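Local coordinates for protein aspartate--tRNA(Asp/Asn) ligase (Sulfolobus tokodaii, PDB 1WYD) that attaches L-aspartate to both tRNA(Asp) and tRNA(Asn), after activating the amino acid with ATP to form aspartyl-AMP, at residues B[329-343]-B[356-370]. Residues are numbered along the deposited sequence; the frame is centred on the assembly and turned at random.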
# COMPACT_ATOMS: atom_id res chain seq x y z
N PHE B 329 -5.12 14.15 -22.41
CA PHE B 329 -5.51 15.56 -22.39
C PHE B 329 -4.93 16.28 -21.17
O PHE B 329 -4.88 17.51 -21.14
CB PHE B 329 -7.04 15.67 -22.35
CG PHE B 329 -7.64 15.29 -21.01
CD1 PHE B 329 -8.00 16.27 -20.08
CD2 PHE B 329 -7.87 13.95 -20.68
CE1 PHE B 329 -8.56 15.93 -18.82
CE2 PHE B 329 -8.44 13.60 -19.42
CZ PHE B 329 -8.78 14.60 -18.50
N TYR B 330 -4.58 15.53 -20.14
CA TYR B 330 -4.15 16.15 -18.89
C TYR B 330 -2.65 16.49 -18.91
O TYR B 330 -2.14 17.07 -17.96
CB TYR B 330 -4.55 15.32 -17.62
CG TYR B 330 -4.18 13.85 -17.65
CD1 TYR B 330 -2.88 13.45 -17.45
CD2 TYR B 330 -5.14 12.86 -17.86
CE1 TYR B 330 -2.52 12.12 -17.47
CE2 TYR B 330 -4.79 11.51 -17.88
CZ TYR B 330 -3.47 11.15 -17.68
OH TYR B 330 -3.09 9.83 -17.71
N THR B 331 -1.97 16.14 -20.01
CA THR B 331 -0.52 16.35 -20.17
C THR B 331 -0.19 17.71 -20.82
O THR B 331 -0.71 18.04 -21.86
CB THR B 331 0.08 15.11 -20.93
OG1 THR B 331 0.65 14.21 -19.97
CG2 THR B 331 1.26 15.46 -21.81
N LYS B 332 0.65 18.51 -20.16
CA LYS B 332 1.04 19.84 -20.68
C LYS B 332 1.82 19.70 -22.00
O LYS B 332 2.65 18.80 -22.14
CB LYS B 332 1.86 20.61 -19.65
CG LYS B 332 2.31 21.99 -20.10
CD LYS B 332 2.31 23.01 -18.95
CE LYS B 332 3.20 24.22 -19.31
NZ LYS B 332 3.80 24.85 -18.10
N SER B 333 1.50 20.55 -22.97
CA SER B 333 2.18 20.56 -24.27
C SER B 333 3.43 21.41 -24.13
O SER B 333 3.56 22.16 -23.17
CB SER B 333 1.29 21.16 -25.33
OG SER B 333 0.14 20.36 -25.54
N LYS B 334 4.35 21.29 -25.07
CA LYS B 334 5.55 22.12 -25.01
C LYS B 334 5.19 23.51 -25.52
O LYS B 334 4.40 23.65 -26.46
CB LYS B 334 6.72 21.50 -25.79
CG LYS B 334 7.28 20.23 -25.16
CD LYS B 334 8.65 19.88 -25.68
CE LYS B 334 9.73 20.24 -24.65
NZ LYS B 334 11.10 20.15 -25.20
N SER B 335 5.74 24.53 -24.85
CA SER B 335 5.48 25.94 -25.15
C SER B 335 6.12 26.34 -26.48
O SER B 335 5.47 26.99 -27.31
CB SER B 335 6.01 26.83 -24.00
N GLU B 336 7.38 25.92 -26.68
CA GLU B 336 8.12 26.13 -27.93
C GLU B 336 7.65 25.27 -29.13
O GLU B 336 8.08 25.52 -30.27
CB GLU B 336 9.63 25.97 -27.70
N ASN B 337 6.78 24.28 -28.89
CA ASN B 337 6.11 23.50 -29.95
C ASN B 337 4.90 22.70 -29.45
O ASN B 337 5.04 21.70 -28.74
CB ASN B 337 7.10 22.58 -30.70
CG ASN B 337 6.44 21.83 -31.88
OD1 ASN B 337 6.70 20.65 -32.12
ND2 ASN B 337 5.58 22.53 -32.63
N PRO B 338 3.70 23.14 -29.83
CA PRO B 338 2.47 22.49 -29.39
C PRO B 338 2.34 21.01 -29.81
O PRO B 338 1.57 20.25 -29.21
CB PRO B 338 1.23 23.29 -29.85
N GLU B 339 3.09 20.61 -30.83
CA GLU B 339 3.00 19.26 -31.37
C GLU B 339 3.64 18.22 -30.43
O GLU B 339 3.28 17.04 -30.47
CB GLU B 339 3.62 19.20 -32.77
N LEU B 340 4.59 18.68 -29.62
CA LEU B 340 5.28 17.84 -28.64
C LEU B 340 4.68 18.00 -27.23
O LEU B 340 3.89 18.91 -26.96
CB LEU B 340 6.78 18.18 -28.61
CG LEU B 340 7.66 17.86 -29.83
CD1 LEU B 340 9.13 18.14 -29.54
CD2 LEU B 340 7.47 16.41 -30.34
N SER B 341 5.05 17.12 -26.30
CA SER B 341 4.49 17.19 -24.96
C SER B 341 5.54 17.02 -23.90
O SER B 341 6.57 16.41 -24.14
CB SER B 341 3.39 16.16 -24.80
OG SER B 341 3.94 14.86 -24.90
N GLU B 342 5.28 17.57 -22.73
CA GLU B 342 6.22 17.46 -21.63
C GLU B 342 6.02 16.11 -20.92
O GLU B 342 5.57 16.04 -19.79
CB GLU B 342 6.09 18.65 -20.69
CG GLU B 342 6.77 19.93 -21.19
CD GLU B 342 6.85 21.06 -20.15
OE1 GLU B 342 6.90 20.81 -18.91
OE2 GLU B 342 6.87 22.23 -20.58
N SER B 343 6.39 15.03 -21.60
CA SER B 343 6.17 13.69 -21.09
C SER B 343 7.40 12.86 -21.20
O SER B 343 8.33 13.22 -21.91
CB SER B 343 5.08 13.02 -21.90
OG SER B 343 5.39 13.10 -23.28
N GLY B 356 5.33 9.28 -17.06
CA GLY B 356 4.84 10.48 -16.42
C GLY B 356 4.86 11.76 -17.26
O GLY B 356 5.22 11.73 -18.45
N SER B 357 4.50 12.90 -16.65
CA SER B 357 4.50 14.18 -17.37
C SER B 357 4.29 15.41 -16.51
O SER B 357 4.10 15.33 -15.30
CB SER B 357 3.40 14.18 -18.43
OG SER B 357 2.12 14.29 -17.81
N THR B 358 4.33 16.57 -17.16
CA THR B 358 3.90 17.80 -16.56
C THR B 358 2.44 17.86 -16.93
O THR B 358 2.08 17.54 -18.06
CB THR B 358 4.63 18.98 -17.20
OG1 THR B 358 6.04 18.74 -17.16
CG2 THR B 358 4.42 20.24 -16.35
N ARG B 359 1.61 18.31 -16.01
CA ARG B 359 0.17 18.27 -16.27
C ARG B 359 -0.32 19.67 -16.64
O ARG B 359 0.36 20.66 -16.39
CB ARG B 359 -0.59 17.75 -15.06
CG ARG B 359 0.17 16.69 -14.28
CD ARG B 359 0.44 15.38 -15.03
NE ARG B 359 0.63 14.30 -14.07
CZ ARG B 359 0.98 13.06 -14.38
NH1 ARG B 359 1.22 12.72 -15.64
NH2 ARG B 359 1.13 12.15 -13.42
N ASN B 360 -1.51 19.74 -17.21
CA ASN B 360 -2.21 21.00 -17.32
C ASN B 360 -2.78 21.43 -15.96
O ASN B 360 -2.90 20.61 -15.08
CB ASN B 360 -3.28 20.92 -18.40
CG ASN B 360 -2.70 20.72 -19.78
OD1 ASN B 360 -3.25 19.96 -20.60
ND2 ASN B 360 -1.56 21.39 -20.05
N HIS B 361 -3.08 22.72 -15.80
CA HIS B 361 -3.63 23.23 -14.54
C HIS B 361 -4.64 24.35 -14.74
O HIS B 361 -5.22 24.85 -13.76
CB HIS B 361 -2.54 23.65 -13.53
CG HIS B 361 -1.77 24.87 -13.93
ND1 HIS B 361 -2.22 26.15 -13.68
CD2 HIS B 361 -0.56 25.01 -14.53
CE1 HIS B 361 -1.33 27.02 -14.13
NE2 HIS B 361 -0.32 26.36 -14.65
N LYS B 362 -4.88 24.74 -15.98
CA LYS B 362 -5.97 25.66 -16.30
C LYS B 362 -7.10 24.88 -16.97
O LYS B 362 -6.87 24.01 -17.81
CB LYS B 362 -5.49 26.80 -17.21
CG LYS B 362 -4.51 27.82 -16.58
CD LYS B 362 -3.46 28.30 -17.61
CE LYS B 362 -2.41 29.30 -17.04
NZ LYS B 362 -2.85 30.06 -15.82
N ARG B 363 -8.33 25.21 -16.57
CA ARG B 363 -9.54 24.62 -17.16
C ARG B 363 -9.59 24.77 -18.69
O ARG B 363 -9.91 23.81 -19.41
CB ARG B 363 -10.77 25.23 -16.45
CG ARG B 363 -12.01 25.49 -17.33
CD ARG B 363 -13.31 25.66 -16.52
NE ARG B 363 -14.27 24.64 -16.90
CZ ARG B 363 -14.98 23.90 -16.06
NH1 ARG B 363 -14.88 24.04 -14.75
NH2 ARG B 363 -15.81 23.00 -16.57
N GLU B 364 -9.25 25.96 -19.19
CA GLU B 364 -9.26 26.26 -20.63
C GLU B 364 -8.30 25.39 -21.45
O GLU B 364 -8.68 24.84 -22.47
CB GLU B 364 -9.00 27.76 -20.89
N VAL B 365 -7.04 25.27 -21.02
CA VAL B 365 -6.12 24.41 -21.75
C VAL B 365 -6.56 22.94 -21.66
O VAL B 365 -6.49 22.20 -22.65
CB VAL B 365 -4.61 24.63 -21.37
CG1 VAL B 365 -4.44 24.70 -19.90
CG2 VAL B 365 -3.73 23.55 -21.92
N LEU B 366 -7.04 22.51 -20.49
CA LEU B 366 -7.61 21.17 -20.38
C LEU B 366 -8.78 21.00 -21.36
O LEU B 366 -8.87 19.99 -22.04
CB LEU B 366 -8.09 20.90 -18.96
CG LEU B 366 -7.07 20.40 -17.94
CD1 LEU B 366 -7.64 20.54 -16.54
CD2 LEU B 366 -6.63 18.97 -18.19
N GLU B 367 -9.65 21.99 -21.44
CA GLU B 367 -10.85 21.88 -22.25
C GLU B 367 -10.54 21.87 -23.73
O GLU B 367 -11.19 21.16 -24.50
CB GLU B 367 -11.83 23.00 -21.93
CG GLU B 367 -13.02 22.53 -21.12
CD GLU B 367 -13.79 23.69 -20.52
OE1 GLU B 367 -14.63 23.43 -19.63
OE2 GLU B 367 -13.56 24.84 -20.95
N GLU B 368 -9.53 22.65 -24.11
CA GLU B 368 -9.03 22.65 -25.48
C GLU B 368 -8.46 21.27 -25.83
O GLU B 368 -8.82 20.68 -26.86
CB GLU B 368 -8.01 23.79 -25.67
CG GLU B 368 -7.57 24.06 -27.11
CD GLU B 368 -8.72 24.09 -28.11
OE1 GLU B 368 -9.54 25.05 -28.09
OE2 GLU B 368 -8.81 23.14 -28.93
N ALA B 369 -7.63 20.73 -24.94
CA ALA B 369 -7.00 19.43 -25.18
C ALA B 369 -8.03 18.34 -25.45
O ALA B 369 -7.90 17.56 -26.38
CB ALA B 369 -6.12 19.05 -24.02
N LEU B 370 -9.06 18.31 -24.62
CA LEU B 370 -10.20 17.43 -24.84
C LEU B 370 -10.85 17.59 -26.22
O LEU B 370 -11.23 16.61 -26.86
CB LEU B 370 -11.25 17.61 -23.73
CG LEU B 370 -10.90 17.03 -22.36
CD1 LEU B 370 -11.79 17.68 -21.32
CD2 LEU B 370 -11.05 15.50 -22.36
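F329 packs onto one side of helix 363-370. Its CB meets CB of A369. CG lies 3.7 Å from CD2 of L370, and CD2 of F329 lies near the same methyl. This methyl sits over one ring face in a CH-pi contact, 20° off the normal. CD1 reaches CD2 of L366 at 3.6 Å, and CE1 touches the same L366 methyl. With chi1 at 73°, CG of F329 is tucked in between the backbone N and C, and this sets the ring against L366 and L370. The F329 and L370 side chains run in the same direction. CB of Y330 backs the opposite face.

Next, the backbones join. N360 N donates to Y330 O at 2.8 Å, from above the carbonyl plane. K332 N donates to T358 O at 2.7 Å, tilted from the plane of the T358 carbonyl. T331 and R359 lie between these bonds as a single bridge. T358 N in turn bonds E342 O, and S343 pairs with S357 as an antiparallel non-hydrogen-bonded pair. T358 is therefore held by segment 329-343 at both backbone polar atoms. Its OG1 also gives a 2.8 Å bond to E342 OE1, on the anti side of the carboxylate, and has Y235 N as a further partner.

On the active-site side, S357 OG and T331 OG1 share a 2.6 Å hydrogen bond. R359 NH1 donates to S357 OG, and NH2 forms a salt bridge with E229. S357 OG thus helps position the guanidinium of R359, a predicted aspartate ligand, and T331 braces S357 in turn. Y330 OH bonds E167, another predicted ligand.

The contact belongs to the class II synthetase catalytic domain. Loop 329-343 leads into strand 343-348, the antiparallel neighbour of strand 351-358. Helix 381-384 adds F383, edge-to-face with F329, and helix 189-199 packs against Y330 and R359.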